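Local coordinates for protein probable receptor YhhM (PDB 3Q6C) that is of unknown function, a bacterial DUF2500 family member named as a probable receptor, built on a small, strongly curved antiparallel sheet, at residues 2-8 and 64-70; 33-37 and 49-54. Numbering follows the deposited sequence.

Contact 1: residues 2-8 and 64-70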
loop_
_atom_site.group_PDB
_atom_site.type_symbol
_atom_site.label_atom_id
_atom_site.label_comp_id
_atom_site.label_asym_id
_atom_site.label_seq_id
_atom_site.Cartn_x
_atom_site.Cartn_y
_atom_site.Cartn_z
ATOM N N LEU A 2 -7.065 -4.471 -11.524
ATOM C CA LEU A 2 -7.040 -3.062 -11.918
ATOM C C LEU A 2 -5.780 -2.290 -11.524
ATOM O O LEU A 2 -4.911 -2.796 -10.816
ATOM C CB LEU A 2 -8.223 -2.314 -11.305
ATOM C CG LEU A 2 -9.665 -2.778 -11.465
ATOM C CD1 LEU A 2 -9.911 -3.132 -12.908
ATOM C CD2 LEU A 2 -9.942 -3.959 -10.560
ATOM N N GLN A 3 -5.723 -1.043 -11.995
ATOM C CA GLN A 3 -4.649 -0.090 -11.723
ATOM C C GLN A 3 -5.314 1.257 -11.440
ATOM O O GLN A 3 -6.294 1.611 -12.099
ATOM C CB GLN A 3 -3.725 0.088 -12.926
ATOM C CG GLN A 3 -2.946 -1.140 -13.337
ATOM C CD GLN A 3 -1.618 -0.778 -13.986
ATOM O OE1 GLN A 3 -0.633 -0.503 -13.300
ATOM N NE2 GLN A 3 -1.590 -0.761 -15.314
ATOM N N LYS A 4 -4.786 1.996 -10.463
ATOM C CA LYS A 4 -5.315 3.310 -10.097
ATOM C C LYS A 4 -4.186 4.199 -9.561
ATOM O O LYS A 4 -3.311 3.722 -8.843
ATOM C CB LYS A 4 -6.410 3.169 -9.032
ATOM C CG LYS A 4 -7.187 4.456 -8.748
ATOM C CD LYS A 4 -8.180 4.250 -7.611
ATOM C CE LYS A 4 -9.001 5.507 -7.278
ATOM N NZ LYS A 4 -10.065 5.836 -8.269
ATOM N N ARG A 5 -4.200 5.483 -9.916
ATOM C CA ARG A 5 -3.173 6.403 -9.442
ATOM C C ARG A 5 -3.520 6.833 -8.026
ATOM O O ARG A 5 -4.593 7.379 -7.781
ATOM C CB ARG A 5 -3.082 7.644 -10.338
ATOM C CG ARG A 5 -2.912 7.332 -11.817
ATOM C CD ARG A 5 -2.354 8.521 -12.594
ATOM N NE ARG A 5 -0.936 8.720 -12.295
ATOM C CZ ARG A 5 -0.470 9.547 -11.365
ATOM N NH1 ARG A 5 -1.311 10.270 -10.639
ATOM N NH2 ARG A 5 0.838 9.636 -11.148
ATOM N N VAL A 6 -2.621 6.589 -7.084
ATOM C CA VAL A 6 -2.894 6.971 -5.705
ATOM C C VAL A 6 -1.637 7.480 -5.042
ATOM O O VAL A 6 -0.556 7.492 -5.642
ATOM C CB VAL A 6 -3.384 5.774 -4.861
ATOM C CG1 VAL A 6 -4.547 5.070 -5.548
ATOM C CG2 VAL A 6 -2.231 4.822 -4.624
ATOM N N ILE A 7 -1.794 7.908 -3.795
ATOM C CA ILE A 7 -0.666 8.366 -3.014
ATOM C C ILE A 7 -0.574 7.401 -1.839
ATOM O O ILE A 7 -1.583 6.839 -1.406
ATOM C CB ILE A 7 -0.863 9.809 -2.503
ATOM C CG1 ILE A 7 0.426 10.295 -1.849
ATOM C CG2 ILE A 7 -1.995 9.870 -1.496
ATOM C CD1 ILE A 7 0.396 11.756 -1.429
ATOM N N VAL A 8 0.637 7.182 -1.346
ATOM C CA VAL A 8 0.834 6.287 -0.213
ATOM C C VAL A 8 0.433 6.994 1.082
ATOM O O VAL A 8 1.252 7.644 1.733
ATOM C CB VAL A 8 2.296 5.823 -0.130
ATOM C CG1 VAL A 8 2.483 4.884 1.044
ATOM C CG2 VAL A 8 2.678 5.117 -1.424
ATOM N N ASP A 64 4.751 8.918 -1.415
ATOM C CA ASP A 64 4.914 8.703 -2.841
ATOM C C ASP A 64 3.563 8.547 -3.521
ATOM O O ASP A 64 2.611 8.048 -2.925
ATOM C CB ASP A 64 5.740 7.448 -3.088
ATOM C CG ASP A 64 7.225 7.713 -3.045
ATOM O OD1 ASP A 64 7.639 8.719 -2.422
ATOM O OD2 ASP A 64 7.982 6.907 -3.633
ATOM N N ARG A 65 3.472 9.002 -4.761
ATOM C CA ARG A 65 2.242 8.848 -5.515
ATOM C C ARG A 65 2.618 8.085 -6.768
ATOM O O ARG A 65 3.689 8.292 -7.338
ATOM C CB ARG A 65 1.615 10.201 -5.868
ATOM C CG ARG A 65 2.499 11.145 -6.633
ATOM C CD ARG A 65 1.726 12.392 -7.049
ATOM N NE ARG A 65 0.996 13.009 -5.938
ATOM C CZ ARG A 65 1.557 13.487 -4.826
ATOM N NH1 ARG A 65 2.875 13.422 -4.658
ATOM N NH2 ARG A 65 0.800 14.037 -3.880
ATOM N N GLY A 66 1.753 7.171 -7.175
ATOM C CA GLY A 66 2.049 6.396 -8.353
ATOM C C GLY A 66 0.921 5.476 -8.734
ATOM O O GLY A 66 -0.248 5.753 -8.445
HETATM N N MSE A 67 1.283 4.366 -9.371
HETATM C CA MSE A 67 0.317 3.386 -9.841
HETATM C C MSE A 67 0.195 2.191 -8.904
HETATM O O MSE A 67 1.183 1.508 -8.618
HETATM C CB MSE A 67 0.728 2.899 -11.234
HETATM C CG MSE A 67 -0.417 2.388 -12.092
HETATM SE SE MSE A 67 -1.697 3.780 -12.535
HETATM C CE MSE A 67 -0.522 4.957 -13.531
ATOM N N LEU A 68 -1.025 1.942 -8.437
ATOM C CA LEU A 68 -1.302 0.820 -7.545
ATOM C C LEU A 68 -2.012 -0.288 -8.312
ATOM O O LEU A 68 -3.086 -0.068 -8.863
ATOM C CB LEU A 68 -2.198 1.258 -6.388
ATOM C CG LEU A 68 -2.742 0.113 -5.530
ATOM C CD1 LEU A 68 -1.659 -0.401 -4.594
ATOM C CD2 LEU A 68 -3.922 0.595 -4.734
ATOM N N SER A 69 -1.413 -1.473 -8.352
ATOM C CA SER A 69 -2.023 -2.607 -9.037
ATOM C C SER A 69 -2.665 -3.444 -7.960
ATOM O O SER A 69 -2.039 -3.723 -6.939
ATOM C CB SER A 69 -0.972 -3.443 -9.767
ATOM O OG SER A 69 -0.304 -2.686 -10.763
ATOM N N TYR A 70 -3.913 -3.843 -8.175
ATOM C CA TYR A 70 -4.599 -4.647 -7.170
ATOM C C TYR A 70 -5.777 -5.468 -7.676
ATOM O O TYR A 70 -6.445 -5.099 -8.636
ATOM C CB TYR A 70 -5.103 -3.747 -6.043
ATOM C CG TYR A 70 -6.199 -2.805 -6.491
ATOM C CD1 TYR A 70 -5.901 -1.623 -7.181
ATOM C CD2 TYR A 70 -7.538 -3.117 -6.259
ATOM C CE1 TYR A 70 -6.918 -0.774 -7.630
ATOM C CE2 TYR A 70 -8.556 -2.286 -6.700
ATOM C CZ TYR A 70 -8.244 -1.116 -7.385
ATOM O OH TYR A 70 -9.270 -0.312 -7.828
#
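Two antiparallel neighbours in the middle of the sheet meet here: 2-8 opens strand 2-15, and 64-70 covers most of strand 65-71. Reciprocal N-H...O bonds make Leu2/Tyr70, Lys4/Leu68 and Val6/Gly66 hydrogen-bonded pairs, with Gln3/Ser69, Arg5/Met67 and Ile7/Arg65 as the non-hydrogen-bonded pairs between and beyond them. The shortest of these bonds is Gly66 N to Val6 O at 2.8 Å. The longest is Lys4 N to Leu68 O at 3.1 Å. A further bond, Val8 N to Asp64 O at 2.7 Å, continues past the last bridge. In the five-stranded antiparallel sheet of order 3-2-1-4-5, this is the 1-4 pairing. Val6 and Leu68, both apolar, occupy the buried face, Val6 CG2 lying 4.0 Å from Leu68 CB, and the Tyr70 ring reaches back to Leu2, Tyr70 CZ lying 4.1 Å from Leu2 CB. The other face carries Gln3, Arg5, Ile7, Arg65, Met67 and Ser69. Long Arg5 suits this more open surface: Arg5 CG lies 3.8 Å from Met67 CE (a selenomethionine), and the Arg5 guanidinium forms salt bridges with Glu42 and Asp81.

Contact 2: residues 33-37 and 49-54; sequences MRYEA and VFRLDA
This is a beta hairpin at one edge of the sheet: 33-37, extended throughout, runs antiparallel to edge strand 49-52, their axes 4.7 Å apart at closest and 141° between directions. Register places Glu36 opposite Arg51 as a non-hydrogen-bonded pair (CA–CA 4.7 Å) and Ala37 opposite Phe50 as a hydrogen-bonded one (5.5 Å). Arg34, its chi1 to chi3 all t, stretches along the surface so that Arg51 CG lies over a face of its guanidinium; Arg34 NE makes a 3.6 Å salt bridge to Glu36 OE2, which also pairs with Arg12 of the next strand. Tyr35 (chi1 m) lays its ring against the start of helix 54-59, CZ 3.4 Å from Ala54 CB, where a small methyl permits close approach. Tyr35 O accepts from Leu52 N at 3.1 Å, but a water bridges Tyr35 N and Leu52 O, 2.7 Å from each, where the strands splay. Asp53 turns away and N-caps the helix, its OD1 bonded to Gln56 N. Ala37 N to Phe50 O and Phe50 N to Ala37 O are both 3.0 Å, and on the buried face Ala37 CB lies 3.6 Å from Leu52 CD1.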
loop_
_atom_site.group_PDB
_atom_site.type_symbol
_atom_site.label_atom_id
_atom_site.label_comp_id
_atom_site.label_asym_id
_atom_site.label_seq_id
_atom_site.Cartn_x
_atom_site.Cartn_y
_atom_site.Cartn_z
HETATM N N MSE A 33 4.397 -10.035 13.727
HETATM C CA MSE A 33 4.427 -8.723 13.092
HETATM C C MSE A 33 3.451 -8.621 11.930
HETATM O O MSE A 33 3.448 -9.465 11.037
HETATM C CB MSE A 33 5.839 -8.413 12.591
HETATM C CG MSE A 33 6.845 -8.250 13.700
HETATM SE SE MSE A 33 6.433 -6.717 14.804
HETATM C CE MSE A 33 7.920 -5.593 14.278
ATOM N N ARG A 34 2.620 -7.586 11.946
ATOM C CA ARG A 34 1.659 -7.368 10.876
ATOM C C ARG A 34 1.949 -6.039 10.206
ATOM O O ARG A 34 2.210 -5.043 10.880
ATOM C CB ARG A 34 0.236 -7.346 11.416
ATOM C CG ARG A 34 -0.820 -7.317 10.323
ATOM C CD ARG A 34 -2.214 -7.284 10.917
ATOM N NE ARG A 34 -3.239 -7.645 9.943
ATOM C CZ ARG A 34 -3.298 -8.814 9.311
ATOM N NH1 ARG A 34 -2.381 -9.748 9.545
ATOM N NH2 ARG A 34 -4.281 -9.051 8.453
ATOM N N TYR A 35 1.902 -6.022 8.878
ATOM C CA TYR A 35 2.168 -4.796 8.145
ATOM C C TYR A 35 0.981 -4.364 7.293
ATOM O O TYR A 35 0.303 -5.192 6.686
ATOM C CB TYR A 35 3.408 -4.967 7.269
ATOM C CG TYR A 35 4.631 -5.470 8.009
ATOM C CD1 TYR A 35 4.852 -6.837 8.192
ATOM C CD2 TYR A 35 5.578 -4.583 8.507
ATOM C CE1 TYR A 35 5.996 -7.304 8.848
ATOM C CE2 TYR A 35 6.718 -5.038 9.164
ATOM C CZ TYR A 35 6.922 -6.394 9.330
ATOM O OH TYR A 35 8.065 -6.835 9.965
ATOM N N GLU A 36 0.735 -3.057 7.260
ATOM C CA GLU A 36 -0.372 -2.490 6.500
ATOM C C GLU A 36 0.009 -1.162 5.840
ATOM O O GLU A 36 0.686 -0.321 6.438
ATOM C CB GLU A 36 -1.571 -2.261 7.419
ATOM C CG GLU A 36 -2.296 -3.523 7.864
ATOM C CD GLU A 36 -3.325 -3.266 8.971
ATOM O OE1 GLU A 36 -4.051 -2.251 8.911
ATOM O OE2 GLU A 36 -3.414 -4.090 9.901
ATOM N N ALA A 37 -0.426 -0.980 4.600
ATOM C CA ALA A 37 -0.161 0.251 3.878
ATOM C C ALA A 37 -1.482 0.772 3.348
ATOM O O ALA A 37 -2.318 0.005 2.868
ATOM C CB ALA A 37 0.784 -0.003 2.739
ATOM N N VAL A 49 -6.922 -0.009 2.747
ATOM C CA VAL A 49 -5.903 -0.746 3.471
ATOM C C VAL A 49 -5.543 -2.093 2.866
ATOM O O VAL A 49 -6.410 -2.933 2.633
ATOM C CB VAL A 49 -6.341 -1.001 4.918
ATOM C CG1 VAL A 49 -5.199 -1.646 5.699
ATOM C CG2 VAL A 49 -6.772 0.295 5.556
ATOM N N PHE A 50 -4.251 -2.289 2.631
ATOM C CA PHE A 50 -3.739 -3.537 2.088
ATOM C C PHE A 50 -2.732 -4.163 3.060
ATOM O O PHE A 50 -1.893 -3.465 3.644
ATOM C CB PHE A 50 -3.051 -3.281 0.756
ATOM C CG PHE A 50 -3.993 -3.035 -0.376
ATOM C CD1 PHE A 50 -4.593 -4.105 -1.041
ATOM C CD2 PHE A 50 -4.265 -1.738 -0.799
ATOM C CE1 PHE A 50 -5.447 -3.885 -2.114
ATOM C CE2 PHE A 50 -5.119 -1.502 -1.871
ATOM C CZ PHE A 50 -5.712 -2.578 -2.534
ATOM N N ARG A 51 -2.829 -5.477 3.238
ATOM C CA ARG A 51 -1.904 -6.197 4.105
ATOM C C ARG A 51 -0.692 -6.549 3.250
ATOM O O ARG A 51 -0.838 -6.963 2.105
ATOM C CB ARG A 51 -2.521 -7.490 4.625
ATOM C CG ARG A 51 -1.600 -8.209 5.580
ATOM C CD ARG A 51 -1.854 -9.706 5.657
ATOM N NE ARG A 51 -0.785 -10.361 6.414
ATOM C CZ ARG A 51 -0.520 -11.664 6.382
ATOM N NH1 ARG A 51 -1.251 -12.482 5.629
ATOM N NH2 ARG A 51 0.497 -12.149 7.080
ATOM N N LEU A 52 0.499 -6.386 3.808
ATOM C CA LEU A 52 1.725 -6.687 3.083
ATOM C C LEU A 52 2.681 -7.468 3.977
ATOM O O LEU A 52 2.479 -7.561 5.196
ATOM C CB LEU A 52 2.431 -5.391 2.680
ATOM C CG LEU A 52 1.660 -4.255 2.032
ATOM C CD1 LEU A 52 2.556 -3.038 1.901
ATOM C CD2 LEU A 52 1.162 -4.702 0.688
ATOM N N ASP A 53 3.719 -8.041 3.378
ATOM C CA ASP A 53 4.718 -8.707 4.193
ATOM C C ASP A 53 5.746 -7.600 4.395
ATOM O O ASP A 53 5.613 -6.519 3.812
ATOM C CB ASP A 53 5.328 -9.928 3.490
ATOM C CG ASP A 53 5.942 -9.600 2.153
ATOM O OD1 ASP A 53 6.095 -8.406 1.819
ATOM O OD2 ASP A 53 6.284 -10.561 1.433
ATOM N N ALA A 54 6.768 -7.855 5.198
ATOM C CA ALA A 54 7.764 -6.830 5.481
ATOM C C ALA A 54 8.560 -6.313 4.283
ATOM O O ALA A 54 8.685 -5.103 4.092
ATOM C CB ALA A 54 8.713 -7.324 6.560
HETATM O O HOH W 1 1.771 -8.430 7.620
#

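From the N terminus, strand 2-15 supplies the first half of contact 1 and runs on toward a connection that is not modelled. Strand 33-41 then turns back beside it, and contact 2 closes a short hairpin loop with 48-52. Helix 54-59 carries the chain over to 65-71, where contact 1 closes a much longer loop that contains the whole of contact 2. The pairings do not cross. Their centres lie 16 Å apart on opposite sides of the chain's centre, joined through the adjacent strands 2-15 and 33-41. The curved sheet also brings their apolar faces together: Phe50 CE2 lies 3.7 Å from Leu68 CD2, and Phe50 CZ 3.7 Å from Tyr70 CB.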